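Local atomic coordinates of adenine phosphoribosyltransferase (Leishmania donovani, PDB entry 1QB7), a protein that probably catalyses the transfer of a phosphoribosyl group to adenine, giving AMP and diphosphate in the purine salvage pathway. Residues Tyr29-Val32 with Arg36-Pro39; Ala42-Ile47 with Phe83-Met88. All coordinates share one frame; numbering follows the deposited sequence.

In the fold
Contacts 1 and 2 follow one another along the chain, and their centres lie about 19 Å apart. Contact 1 closes the surface loop between strands 28-29 and 41-42. Contact 2 begins where that loop ends and leads into the protein interior. The two touch directly, Tyr29 CE1 lying 3.6 Å from Asp43 CB. Both contacts contribute residues to the adenine pocket. Arg36 and Val38 of contact 1 touch the base, and the side chain of Arg36 comes within about 4 Å of it. Ala42 of contact 2 binds it through backbone hydrogen bonds. The magnesium ion is more remote, about 11 Å from the side chain of Val44.

Contact 1: residues Tyr29-Val32 with Arg36-Pro39; sequences YSPV and RNVP
Pro31 meets the backbone of Val38 in a surface contact that draws together the two arms of the loop between strands 28-29 and 41-42. No direct hydrogen bond joins residues 29-32 to 36-39. Pro31 gives the largest share of the buried surface. Its CG lies 3.4 Å from Val38 O, and CD is at a similar distance from the same oxygen. Two ring carbons thus rest against one carbonyl. The Asn37 amide reaches the same CG. Its ND2 is 3.6 Å from Pro31 CG, and CB of the proline is a little farther off. The CB of Asn37 points away from the other arm. With CG set opposite the backbone N (chi1 -174°), the amide still returns to the proline, and the two side chains lie obliquely to each other.

The backbone of Tyr29 is hydrogen-bonded to Phe41, which joins strands 28-29 and 41-42 at the base of the loop. Farther out, one water bridges the arms. It lies within hydrogen-bonding distance of Tyr29 O (2.8 Å) and Val38 O (2.7 Å). More acceptors surround it than it has protons, so it need not donate to both at once. Ser30 CA and Pro39 O form a CH-O contact of 3.6 Å, nearly straight at 165°. The hydroxyl of Ser30 turns to another partner and is hydrogen-bonded to Asp215. Within the returning arm, Val38 N makes a weak bond of 3.2 Å to Arg36 O.

Arg36 belongs to the adenine pocket, and Val38 also touches the base. The CB of Arg36 points away from residues 29-32, and its side chain extends toward the ligand. Tyr29 turns its ring away from the returning arm and packs on Gly108 of the second subunit.

Contact 2: residues Ala42-Ile47 with Phe83-Met88; sequences ADVSSI and FLFGPM. With ADE (adenine), chain C.
Val44 meets Leu84 with both methyls and Phe85 with CG2, in a buried apolar contact beside the adenine pocket. With chi1 at 73°, CG1 lies between the backbone N and the carbonyl carbon. This leaves CG2 anti to N, 3.6 Å from Phe85 CE2. The same methyl is 3.6 Å from Leu84 CD1, and CG1 also touches CD1, so the valine and leucine meet tip to tip. Ile47 approaches Phe85 at about a right angle. Its chi1 of -60° puts CG1 beside the backbone N and CG2 anti to it. CG2 is the branch that meets the ring, 3.8 Å from Phe85 CE1. Val44 CG2 and Ile47 CG2 both lie at the ring edge, near its plane. Leu84 CB covers part of one ring face.

Asp43 organises the turn into helix 45-48. Ser45 N donates to Asp43 OD1 at 3.0 Å, a capping bond, and reaches it from above the carboxylate plane. Asp43 O takes two bonds, from Ser46 N and from Ser46 OG at 2.6 Å. Ala42 N donates to adenine N1 at 3.2 Å, and adenine N6 donates back to Ala42 O. Arg81 also bonds the base.

In this phosphoribosyltransferase domain, the contact joins the turn after the base-binding strand to the turn just before helix 86-93. No polar bond crosses it, so the segments meet by apolar packing, while polar bonds within 42-47 hold the turn.

Contact 1: residues Tyr29-Val32 with Arg36-Pro39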
loop_
_atom_site.group_PDB
_atom_site.type_symbol
_atom_site.label_atom_id
_atom_site.label_comp_id
_atom_site.label_asym_id
_atom_site.label_seq_id
_atom_site.Cartn_x
_atom_site.Cartn_y
_atom_site.Cartn_z
ATOM N N TYR A 29 -8.322 0.142 -18.462
ATOM C CA TYR A 29 -8.091 1.302 -19.313
ATOM C C TYR A 29 -7.072 1.004 -20.397
ATOM O O TYR A 29 -6.114 0.266 -20.169
ATOM C CB TYR A 29 -7.587 2.484 -18.469
ATOM C CG TYR A 29 -8.552 2.929 -17.399
ATOM C CD1 TYR A 29 -8.652 2.235 -16.188
ATOM C CD2 TYR A 29 -9.391 4.025 -17.604
ATOM C CE1 TYR A 29 -9.565 2.616 -15.217
ATOM C CE2 TYR A 29 -10.307 4.416 -16.633
ATOM C CZ TYR A 29 -10.388 3.703 -15.447
ATOM O OH TYR A 29 -11.307 4.062 -14.500
ATOM N N SER A 30 -7.286 1.581 -21.577
ATOM C CA SER A 30 -6.367 1.399 -22.696
ATOM C C SER A 30 -5.195 2.366 -22.480
ATOM O O SER A 30 -5.282 3.265 -21.648
ATOM C CB SER A 30 -7.083 1.655 -24.027
ATOM O OG SER A 30 -7.566 2.980 -24.112
ATOM N N PRO A 31 -4.086 2.185 -23.216
ATOM C CA PRO A 31 -2.889 3.028 -23.100
ATOM C C PRO A 31 -3.070 4.535 -22.929
ATOM O O PRO A 31 -2.510 5.119 -22.006
ATOM C CB PRO A 31 -2.120 2.690 -24.370
ATOM C CG PRO A 31 -2.394 1.223 -24.510
ATOM C CD PRO A 31 -3.890 1.160 -24.261
ATOM N N VAL A 32 -3.862 5.159 -23.793
ATOM C CA VAL A 32 -4.075 6.604 -23.727
ATOM C C VAL A 32 -4.721 7.067 -22.417
ATOM O O VAL A 32 -4.648 8.250 -22.067
ATOM C CB VAL A 32 -4.895 7.101 -24.941
ATOM C CG1 VAL A 32 -6.296 6.539 -24.906
ATOM C CG2 VAL A 32 -4.918 8.612 -24.986
ATOM N N ARG A 36 0.598 2.560 -18.167
ATOM C CA ARG A 36 1.411 1.500 -18.749
ATOM C C ARG A 36 0.965 1.170 -20.165
ATOM O O ARG A 36 -0.197 1.373 -20.525
ATOM C CB ARG A 36 1.310 0.251 -17.874
ATOM C CG ARG A 36 2.628 -0.429 -17.573
ATOM C CD ARG A 36 2.381 -1.679 -16.744
ATOM N NE ARG A 36 3.608 -2.396 -16.407
ATOM C CZ ARG A 36 4.369 -3.044 -17.286
ATOM N NH1 ARG A 36 4.039 -3.066 -18.573
ATOM N NH2 ARG A 36 5.455 -3.687 -16.874
ATOM N N ASN A 37 1.887 0.650 -20.967
ATOM C CA ASN A 37 1.562 0.297 -22.338
ATOM C C ASN A 37 1.161 -1.168 -22.483
ATOM O O ASN A 37 1.929 -1.999 -22.963
ATOM C CB ASN A 37 2.716 0.644 -23.287
ATOM C CG ASN A 37 2.361 0.415 -24.757
ATOM O OD1 ASN A 37 3.212 0.021 -25.553
ATOM N ND2 ASN A 37 1.100 0.656 -25.114
ATOM N N VAL A 38 -0.030 -1.479 -21.995
ATOM C CA VAL A 38 -0.602 -2.815 -22.092
ATOM C C VAL A 38 -1.990 -2.589 -22.683
ATOM O O VAL A 38 -2.566 -1.509 -22.536
ATOM C CB VAL A 38 -0.700 -3.537 -20.710
ATOM C CG1 VAL A 38 0.690 -3.869 -20.189
ATOM C CG2 VAL A 38 -1.454 -2.688 -19.700
ATOM N N PRO A 39 -2.522 -3.576 -23.409
ATOM C CA PRO A 39 -3.849 -3.433 -24.012
ATOM C C PRO A 39 -4.929 -2.996 -23.023
ATOM O O PRO A 39 -5.663 -2.040 -23.274
ATOM C CB PRO A 39 -4.122 -4.834 -24.541
ATOM C CG PRO A 39 -2.760 -5.292 -24.932
ATOM C CD PRO A 39 -1.937 -4.885 -23.742
HETATM O O HOH W 1 -3.341 0.392 -20.749
#

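Contact 2: residues Ala42-Ile47 with Phe83-Met88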
loop_
_atom_site.group_PDB
_atom_site.type_symbol
_atom_site.label_atom_id
_atom_site.label_comp_id
_atom_site.label_asym_id
_atom_site.label_seq_id
_atom_site.Cartn_x
_atom_site.Cartn_y
_atom_site.Cartn_z
ATOM N N ALA A 42 -5.774 -3.194 -15.796
ATOM C CA ALA A 42 -6.806 -3.394 -14.777
ATOM C C ALA A 42 -6.526 -2.544 -13.540
ATOM O O ALA A 42 -5.630 -2.849 -12.759
ATOM C CB ALA A 42 -6.905 -4.857 -14.404
ATOM N N ASP A 43 -7.325 -1.497 -13.365
ATOM C CA ASP A 43 -7.178 -0.548 -12.264
ATOM C C ASP A 43 -7.554 -1.081 -10.866
ATOM O O ASP A 43 -8.717 -1.397 -10.596
ATOM C CB ASP A 43 -7.991 0.705 -12.606
ATOM C CG ASP A 43 -7.755 1.853 -11.644
ATOM O OD1 ASP A 43 -6.796 1.818 -10.850
ATOM O OD2 ASP A 43 -8.550 2.806 -11.696
ATOM N N VAL A 44 -6.568 -1.131 -9.971
ATOM C CA VAL A 44 -6.799 -1.614 -8.614
ATOM C C VAL A 44 -7.779 -0.699 -7.859
ATOM O O VAL A 44 -8.476 -1.135 -6.943
ATOM C CB VAL A 44 -5.463 -1.772 -7.843
ATOM C CG1 VAL A 44 -4.885 -0.413 -7.471
ATOM C CG2 VAL A 44 -5.658 -2.655 -6.618
ATOM N N SER A 45 -7.870 0.558 -8.290
ATOM C CA SER A 45 -8.784 1.514 -7.663
ATOM C C SER A 45 -10.242 1.116 -7.842
ATOM O O SER A 45 -11.074 1.431 -6.998
ATOM C CB SER A 45 -8.577 2.924 -8.217
ATOM O OG SER A 45 -7.339 3.457 -7.793
ATOM N N SER A 46 -10.561 0.452 -8.952
ATOM C CA SER A 46 -11.937 0.018 -9.190
ATOM C C SER A 46 -12.333 -1.030 -8.144
ATOM O O SER A 46 -13.514 -1.271 -7.909
ATOM C CB SER A 46 -12.101 -0.544 -10.605
ATOM O OG SER A 46 -11.306 -1.693 -10.790
ATOM N N ILE A 47 -11.336 -1.637 -7.512
ATOM C CA ILE A 47 -11.573 -2.635 -6.480
ATOM C C ILE A 47 -11.603 -1.981 -5.092
ATOM O O ILE A 47 -12.567 -2.160 -4.335
ATOM C CB ILE A 47 -10.493 -3.755 -6.528
ATOM C CG1 ILE A 47 -10.528 -4.455 -7.893
ATOM C CG2 ILE A 47 -10.682 -4.753 -5.390
ATOM C CD1 ILE A 47 -11.939 -4.826 -8.375
ATOM N N PHE A 83 0.076 -3.913 -0.982
ATOM C CA PHE A 83 -0.080 -3.244 0.312
ATOM C C PHE A 83 -1.553 -2.952 0.580
ATOM O O PHE A 83 -1.964 -2.761 1.723
ATOM C CB PHE A 83 0.660 -1.900 0.317
ATOM C CG PHE A 83 2.162 -2.010 0.315
ATOM C CD1 PHE A 83 2.803 -3.240 0.170
ATOM C CD2 PHE A 83 2.941 -0.865 0.478
ATOM C CE1 PHE A 83 4.200 -3.325 0.187
ATOM C CE2 PHE A 83 4.331 -0.941 0.497
ATOM C CZ PHE A 83 4.963 -2.175 0.352
ATOM N N LEU A 84 -2.335 -2.893 -0.490
ATOM C CA LEU A 84 -3.756 -2.596 -0.415
ATOM C C LEU A 84 -4.614 -3.726 0.127
ATOM O O LEU A 84 -5.693 -3.477 0.665
ATOM C CB LEU A 84 -4.275 -2.208 -1.803
ATOM C CG LEU A 84 -3.649 -0.968 -2.446
ATOM C CD1 LEU A 84 -4.012 -0.916 -3.917
ATOM C CD2 LEU A 84 -4.124 0.280 -1.728
ATOM N N PHE A 85 -4.147 -4.961 -0.016
ATOM C CA PHE A 85 -4.934 -6.104 0.426
ATOM C C PHE A 85 -4.324 -6.909 1.562
ATOM O O PHE A 85 -5.045 -7.489 2.380
ATOM C CB PHE A 85 -5.208 -7.023 -0.767
ATOM C CG PHE A 85 -5.838 -6.321 -1.932
ATOM C CD1 PHE A 85 -7.209 -6.074 -1.954
ATOM C CD2 PHE A 85 -5.054 -5.880 -2.999
ATOM C CE1 PHE A 85 -7.789 -5.394 -3.015
ATOM C CE2 PHE A 85 -5.627 -5.198 -4.068
ATOM C CZ PHE A 85 -6.998 -4.955 -4.076
ATOM N N GLY A 86 -2.996 -6.929 1.612
ATOM C CA GLY A 86 -2.295 -7.679 2.635
ATOM C C GLY A 86 -2.630 -7.343 4.075
ATOM O O GLY A 86 -3.069 -8.219 4.821
ATOM N N PRO A 87 -2.456 -6.078 4.494
ATOM C CA PRO A 87 -2.741 -5.639 5.867
ATOM C C PRO A 87 -4.137 -5.954 6.403
ATOM O O PRO A 87 -4.275 -6.323 7.570
ATOM C CB PRO A 87 -2.482 -4.133 5.808
ATOM C CG PRO A 87 -1.402 -4.022 4.764
ATOM C CD PRO A 87 -1.893 -4.973 3.695
ATOM N N MET A 88 -5.168 -5.829 5.571
ATOM C CA MET A 88 -6.512 -6.115 6.056
ATOM C C MET A 88 -6.735 -7.600 6.317
ATOM O O MET A 88 -7.615 -7.970 7.086
ATOM C CB MET A 88 -7.593 -5.532 5.141
ATOM C CG MET A 88 -7.665 -6.116 3.762
ATOM S SD MET A 88 -9.033 -5.387 2.843
ATOM C CE MET A 88 -8.965 -6.402 1.384
HETATM N N9 ADE C . 0.816 -5.542 -16.134
HETATM C C8 ADE C . 1.136 -4.914 -14.992
HETATM N N7 ADE C . 0.084 -4.383 -14.360
HETATM C C5 ADE C . -0.976 -4.705 -15.171
HETATM C C6 ADE C . -2.350 -4.447 -15.086
HETATM N N6 ADE C . -2.877 -3.768 -14.070
HETATM N N1 ADE C . -3.127 -4.928 -16.094
HETATM C C2 ADE C . -2.567 -5.607 -17.101
HETATM N N3 ADE C . -1.276 -5.907 -17.282
HETATM C C4 ADE C . -0.539 -5.416 -16.265
#